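EvdMO1 (PDB 5T39) probably transfers a methyl group from S-adenosylmethionine to a sugar in everninomicin biosynthesis, as the methyltransferase domain of a fused methyltransferase-oxidase. Local coordinates at residues Leu153-Glu158 against Glu199-Pro204; Val213-Arg218 against Ala242-Ile247. All blocks are in the same frame, centred on the assembly; numbering follows the deposited sequence.

Contact 1: Leu153-Glu158 against Glu199-Pro204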
# COMPACT_ATOMS: atom_id res chain seq x y z
N LEU A 153 -4.96 -5.00 1.54
CA LEU A 153 -5.81 -6.09 1.07
C LEU A 153 -6.97 -6.35 2.01
O LEU A 153 -8.03 -6.82 1.57
CB LEU A 153 -4.97 -7.36 0.89
CG LEU A 153 -5.65 -8.48 0.12
CD1 LEU A 153 -5.86 -8.14 -1.32
CD2 LEU A 153 -4.87 -9.78 0.23
N TYR A 154 -6.80 -6.07 3.31
CA TYR A 154 -7.82 -6.27 4.33
C TYR A 154 -8.72 -5.05 4.49
O TYR A 154 -9.51 -5.00 5.45
CB TYR A 154 -7.19 -6.71 5.65
CG TYR A 154 -6.09 -5.82 6.14
CD1 TYR A 154 -4.78 -5.99 5.69
CD2 TYR A 154 -6.34 -4.80 7.04
CE1 TYR A 154 -3.77 -5.18 6.13
CE2 TYR A 154 -5.33 -3.98 7.49
CZ TYR A 154 -4.04 -4.17 7.03
OH TYR A 154 -3.02 -3.35 7.47
N HIS A 155 -8.66 -4.10 3.56
CA HIS A 155 -9.54 -2.94 3.52
C HIS A 155 -10.49 -2.97 2.32
O HIS A 155 -11.15 -1.95 2.06
CB HIS A 155 -8.74 -1.64 3.50
CG HIS A 155 -7.97 -1.38 4.75
ND1 HIS A 155 -8.58 -1.18 5.97
CD2 HIS A 155 -6.64 -1.24 4.98
CE1 HIS A 155 -7.67 -0.94 6.89
NE2 HIS A 155 -6.48 -0.98 6.31
N VAL A 156 -10.60 -4.09 1.61
CA VAL A 156 -11.47 -4.18 0.44
C VAL A 156 -12.47 -5.32 0.61
O VAL A 156 -12.28 -6.24 1.42
CB VAL A 156 -10.69 -4.31 -0.89
CG1 VAL A 156 -9.71 -3.13 -1.06
CG2 VAL A 156 -9.96 -5.64 -0.98
N ARG A 157 -13.55 -5.24 -0.16
CA ARG A 157 -14.61 -6.23 -0.13
C ARG A 157 -14.24 -7.53 -0.83
O ARG A 157 -14.70 -8.60 -0.40
CB ARG A 157 -15.87 -5.69 -0.80
CG ARG A 157 -16.56 -4.58 -0.04
CD ARG A 157 -17.82 -4.13 -0.76
NE ARG A 157 -17.49 -3.37 -1.96
CZ ARG A 157 -17.45 -3.85 -3.20
NH1 ARG A 157 -17.73 -5.12 -3.47
NH2 ARG A 157 -17.12 -3.04 -4.20
N GLU A 158 -13.46 -7.46 -1.91
CA GLU A 158 -13.17 -8.61 -2.77
C GLU A 158 -11.67 -8.67 -2.97
O GLU A 158 -11.14 -8.30 -4.03
CB GLU A 158 -13.93 -8.53 -4.08
CG GLU A 158 -15.40 -8.67 -3.89
CD GLU A 158 -16.19 -7.54 -4.42
OE1 GLU A 158 -15.58 -6.49 -4.75
OE2 GLU A 158 -17.43 -7.70 -4.47
N GLU A 199 -16.06 -2.55 8.37
CA GLU A 199 -14.75 -1.89 8.39
C GLU A 199 -14.65 -1.04 9.64
O GLU A 199 -15.28 0.02 9.75
CB GLU A 199 -14.56 -1.05 7.13
CG GLU A 199 -13.31 -0.15 7.11
CD GLU A 199 -11.99 -0.89 7.23
OE1 GLU A 199 -11.71 -1.45 8.30
OE2 GLU A 199 -11.23 -0.91 6.26
N GLU A 200 -13.85 -1.50 10.60
CA GLU A 200 -13.66 -0.80 11.87
C GLU A 200 -12.18 -0.72 12.24
O GLU A 200 -11.84 -0.71 13.43
CB GLU A 200 -14.48 -1.45 12.98
CG GLU A 200 -15.98 -1.43 12.71
CD GLU A 200 -16.76 -2.27 13.70
OE1 GLU A 200 -16.34 -3.41 13.99
OE2 GLU A 200 -17.80 -1.78 14.20
N HIS A 201 -11.30 -0.67 11.26
CA HIS A 201 -9.89 -0.58 11.56
C HIS A 201 -9.65 0.57 12.53
O HIS A 201 -10.28 1.63 12.40
CB HIS A 201 -9.10 -0.36 10.27
CG HIS A 201 -7.62 -0.53 10.45
ND1 HIS A 201 -6.82 0.47 10.96
CD2 HIS A 201 -6.82 -1.59 10.23
CE1 HIS A 201 -5.57 0.04 11.01
NE2 HIS A 201 -5.54 -1.21 10.58
N PRO A 202 -8.77 0.41 13.52
CA PRO A 202 -8.65 1.46 14.56
C PRO A 202 -8.17 2.81 14.07
O PRO A 202 -8.44 3.81 14.74
CB PRO A 202 -7.69 0.84 15.59
CG PRO A 202 -7.05 -0.30 14.93
CD PRO A 202 -8.03 -0.80 13.89
N GLU A 203 -7.46 2.89 12.94
CA GLU A 203 -7.02 4.18 12.40
C GLU A 203 -8.05 4.63 11.38
O GLU A 203 -8.12 4.05 10.29
CB GLU A 203 -5.66 4.04 11.75
CG GLU A 203 -5.20 5.28 10.99
CD GLU A 203 -5.44 6.56 11.77
OE1 GLU A 203 -6.19 7.44 11.29
OE2 GLU A 203 -4.88 6.69 12.88
N PRO A 204 -8.88 5.64 11.67
CA PRO A 204 -9.94 5.99 10.70
C PRO A 204 -9.40 6.35 9.33
O PRO A 204 -10.06 6.07 8.33
CB PRO A 204 -10.66 7.17 11.38
CG PRO A 204 -10.35 7.01 12.83
CD PRO A 204 -8.96 6.47 12.88
O HOH W 1 -9.86 -3.50 7.90
O HOH W 2 -3.25 -3.09 10.34

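Contact 2: Val213-Arg218 against Ala242-Ile247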
# COMPACT_ATOMS: atom_id res chain seq x y z
N VAL A 213 -15.51 -5.17 4.75
CA VAL A 213 -14.31 -5.78 4.19
C VAL A 213 -14.47 -7.29 4.28
O VAL A 213 -15.29 -7.81 5.03
CB VAL A 213 -13.02 -5.34 4.93
CG1 VAL A 213 -12.85 -3.85 4.86
CG2 VAL A 213 -13.01 -5.81 6.38
N ARG A 214 -13.63 -8.01 3.52
CA ARG A 214 -13.53 -9.45 3.68
C ARG A 214 -12.08 -9.84 3.87
O ARG A 214 -11.23 -9.50 3.04
CB ARG A 214 -14.11 -10.22 2.49
CG ARG A 214 -15.61 -10.09 2.40
CD ARG A 214 -16.18 -10.93 1.28
NE ARG A 214 -17.64 -10.85 1.19
CZ ARG A 214 -18.29 -9.90 0.53
NH1 ARG A 214 -17.64 -8.92 -0.06
NH2 ARG A 214 -19.62 -9.92 0.50
N TRP A 215 -11.80 -10.54 4.95
CA TRP A 215 -10.51 -11.18 5.16
C TRP A 215 -10.58 -12.60 4.62
O TRP A 215 -11.64 -13.22 4.61
CB TRP A 215 -10.16 -11.23 6.64
CG TRP A 215 -9.85 -9.93 7.31
CD1 TRP A 215 -10.40 -8.71 7.07
CD2 TRP A 215 -8.90 -9.74 8.36
NE1 TRP A 215 -9.85 -7.77 7.91
CE2 TRP A 215 -8.93 -8.38 8.71
CE3 TRP A 215 -8.03 -10.60 9.03
CZ2 TRP A 215 -8.11 -7.86 9.71
CZ3 TRP A 215 -7.24 -10.09 10.02
CH2 TRP A 215 -7.28 -8.73 10.36
N LEU A 216 -9.44 -13.13 4.20
CA LEU A 216 -9.31 -14.49 3.71
C LEU A 216 -8.67 -15.38 4.77
O LEU A 216 -7.87 -14.92 5.57
CB LEU A 216 -8.43 -14.50 2.45
CG LEU A 216 -9.06 -13.77 1.26
CD1 LEU A 216 -8.05 -13.46 0.19
CD2 LEU A 216 -10.18 -14.57 0.65
N ASP A 217 -9.03 -16.67 4.75
CA ASP A 217 -8.18 -17.63 5.46
C ASP A 217 -6.92 -17.89 4.63
O ASP A 217 -6.78 -17.41 3.51
CB ASP A 217 -8.94 -18.90 5.88
CG ASP A 217 -9.38 -19.78 4.72
OD1 ASP A 217 -9.11 -19.45 3.54
OD2 ASP A 217 -10.02 -20.82 5.01
N ARG A 218 -5.97 -18.63 5.21
CA ARG A 218 -4.68 -18.77 4.54
C ARG A 218 -4.82 -19.49 3.21
O ARG A 218 -4.23 -19.08 2.21
CB ARG A 218 -3.67 -19.49 5.43
CG ARG A 218 -2.24 -19.26 4.95
CD ARG A 218 -1.24 -20.07 5.76
NE ARG A 218 0.15 -19.71 5.48
CZ ARG A 218 0.88 -20.16 4.46
NH1 ARG A 218 0.37 -21.03 3.59
NH2 ARG A 218 2.14 -19.76 4.33
N ALA A 242 -4.60 -18.05 15.95
CA ALA A 242 -5.93 -18.52 15.62
C ALA A 242 -6.81 -17.42 15.07
O ALA A 242 -7.83 -17.71 14.44
CB ALA A 242 -6.59 -19.13 16.85
N GLU A 243 -6.44 -16.16 15.30
CA GLU A 243 -7.23 -15.01 14.86
C GLU A 243 -6.44 -14.22 13.83
O GLU A 243 -6.26 -14.68 12.70
CB GLU A 243 -7.66 -14.17 16.08
CG GLU A 243 -8.44 -14.97 17.15
CD GLU A 243 -8.78 -14.17 18.41
OE1 GLU A 243 -8.91 -12.94 18.33
OE2 GLU A 243 -8.91 -14.79 19.49
N VAL A 244 -5.95 -13.04 14.20
CA VAL A 244 -5.26 -12.20 13.22
C VAL A 244 -3.87 -12.78 12.95
O VAL A 244 -3.07 -12.97 13.87
CB VAL A 244 -5.18 -10.75 13.70
CG1 VAL A 244 -4.37 -9.91 12.71
CG2 VAL A 244 -6.57 -10.18 13.88
N CYS A 245 -3.58 -13.05 11.68
CA CYS A 245 -2.27 -13.47 11.21
C CYS A 245 -1.68 -12.37 10.33
O CYS A 245 -2.41 -11.55 9.77
CB CYS A 245 -2.39 -14.75 10.38
SG CYS A 245 -3.04 -16.16 11.30
N ASP A 246 -0.35 -12.38 10.21
CA ASP A 246 0.38 -11.41 9.40
C ASP A 246 1.23 -12.17 8.38
O ASP A 246 1.84 -13.18 8.73
CB ASP A 246 1.36 -10.59 10.25
CG ASP A 246 0.73 -9.94 11.46
OD1 ASP A 246 -0.51 -9.79 11.53
OD2 ASP A 246 1.51 -9.56 12.35
N ILE A 247 1.32 -11.66 7.16
CA ILE A 247 2.17 -12.30 6.16
C ILE A 247 2.70 -11.24 5.20
O ILE A 247 2.03 -10.25 4.87
CB ILE A 247 1.44 -13.46 5.44
CG1 ILE A 247 2.43 -14.42 4.78
CG2 ILE A 247 0.41 -12.93 4.45
CD1 ILE A 247 1.77 -15.68 4.24

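Contact 1: Leu153-Glu158 against Glu199-Pro204
The imidazole of His-155 has a neighbour over one face and two more at its rim. Tyr-154 of the same loop lays CD2 over that face, offset toward the rim. At the edge, close to the ring plane, stand the carboxylate of Glu-199 and the CB of His-201. The His-155 edge also points at the face of His-201 in an offset edge-to-face pair. The planes meet at 61°, and His-155 CE1 comes within 3.5 Å of His-201 CD2. Pro-202 CD lies over one face of the His-201 ring.

The polar link is short and nearly straight. His-155 ND1 donates to Glu-199 OE2 at 2.7 Å, with an N-H...O angle of 167°. The oxygen is met on its syn side. Glu-199 reaches it with CG anti to the backbone N (chi1 172°) and a bend at chi2. The same OE2 also accepts from the backbone N of Gly-208. Glu-199 OE1 accepts from the backbone N of His-201 at 3.1 Å, from above the carboxylate plane, and from a water that also bonds Tyr-154 O. These bonds hold the carboxylate in place. Without it, as with an alanine here, His-155 ND1 would probably lack its acceptor and the ring would be freer to turn. A second water joins Tyr-154 OH, at 2.9 Å, to His-201 NE2, at 3.0 Å.

His-155 touches the bound S-adenosyl-L-homocysteine. The arrangement is a His-carboxylate hydrogen bond at the ligand pocket of a Rossmann-like methyltransferase. It joins the loops after strands 146-150 and 192-198, and Glu-199 backs the pocket residue His-155 from the second shell.

Contact 2: Val213-Arg218 against Ala242-Ile247
Trp-215 and Val-244 meet because of how each turns about its first torsion. Trp-215 sets CG anti to its carbonyl carbon (chi1 -69°), and the six-membered part of the indole reaches across to the other strand. Val-244 places CG1 opposite the backbone N (chi1 176°) and CG2 opposite the carbonyl carbon. Both methyls then face the indole. Trp-215 CH2 lies 3.9 Å from Val-244 CG2, and Trp-215 CZ3 is 3.9 Å from Val-244 CG1. CG1 sits at the ring edge, near its plane. CG2 comes in obliquely. This pair is apolar.

The two strands belong to different sheets. Strand 212-216 is an outermost strand of a three-stranded antiparallel sheet. Strand 244-252 lies in the seven-stranded mixed sheet of the Rossmann-like methyltransferase fold, antiparallel to its neighbours 172-180 and 232-239. Its order, 3-2-1-4-5-7-6, is that of class I methyltransferases. The contact therefore joins the added sheet to the main one. His-178 of the neighbouring strand 172-180 touches both Trp-215 and Val-244; its ring meets that of Trp-215 with the planes almost parallel.

The second touch is lighter. Arg-218, at the start of helix 218-228, stretches its chain out from CG to NE. Its NH2 comes within 4.1 Å of Ile-247 CD1, and the two side chains cross at about a right angle. The charged end of Arg-218 is paired elsewhere, through NE with Glu-238 in a salt bridge. Just before it, Asp-217 is the N-cap, its side chain capping a backbone N of the helix. Asp-217 OD1 also bonds Ser-220 OG, and OD2 bonds Ser-183 OG.

In the fold
Contact 1 and contact 2 follow one another along the chain, and their centres lie about 12 Å apart. They meet directly at strand 212-216. Arg-214 N lies 3.1 Å from Val-156 O, and Arg-214 NH1 lies 3.0 Å from Arg-157 O; both are probable hydrogen bonds. Val-213 packs against the backbone of Tyr-154 and His-155. His-178 is a further common neighbour, since its ring meets both Tyr-154 and Trp-215. The two differ in their distance from the ligand. In contact 1 the His-155 side chain is about 4 Å from S-adenosyl-L-homocysteine, whereas the Trp-215 side chain of contact 2 is about 12 Å away.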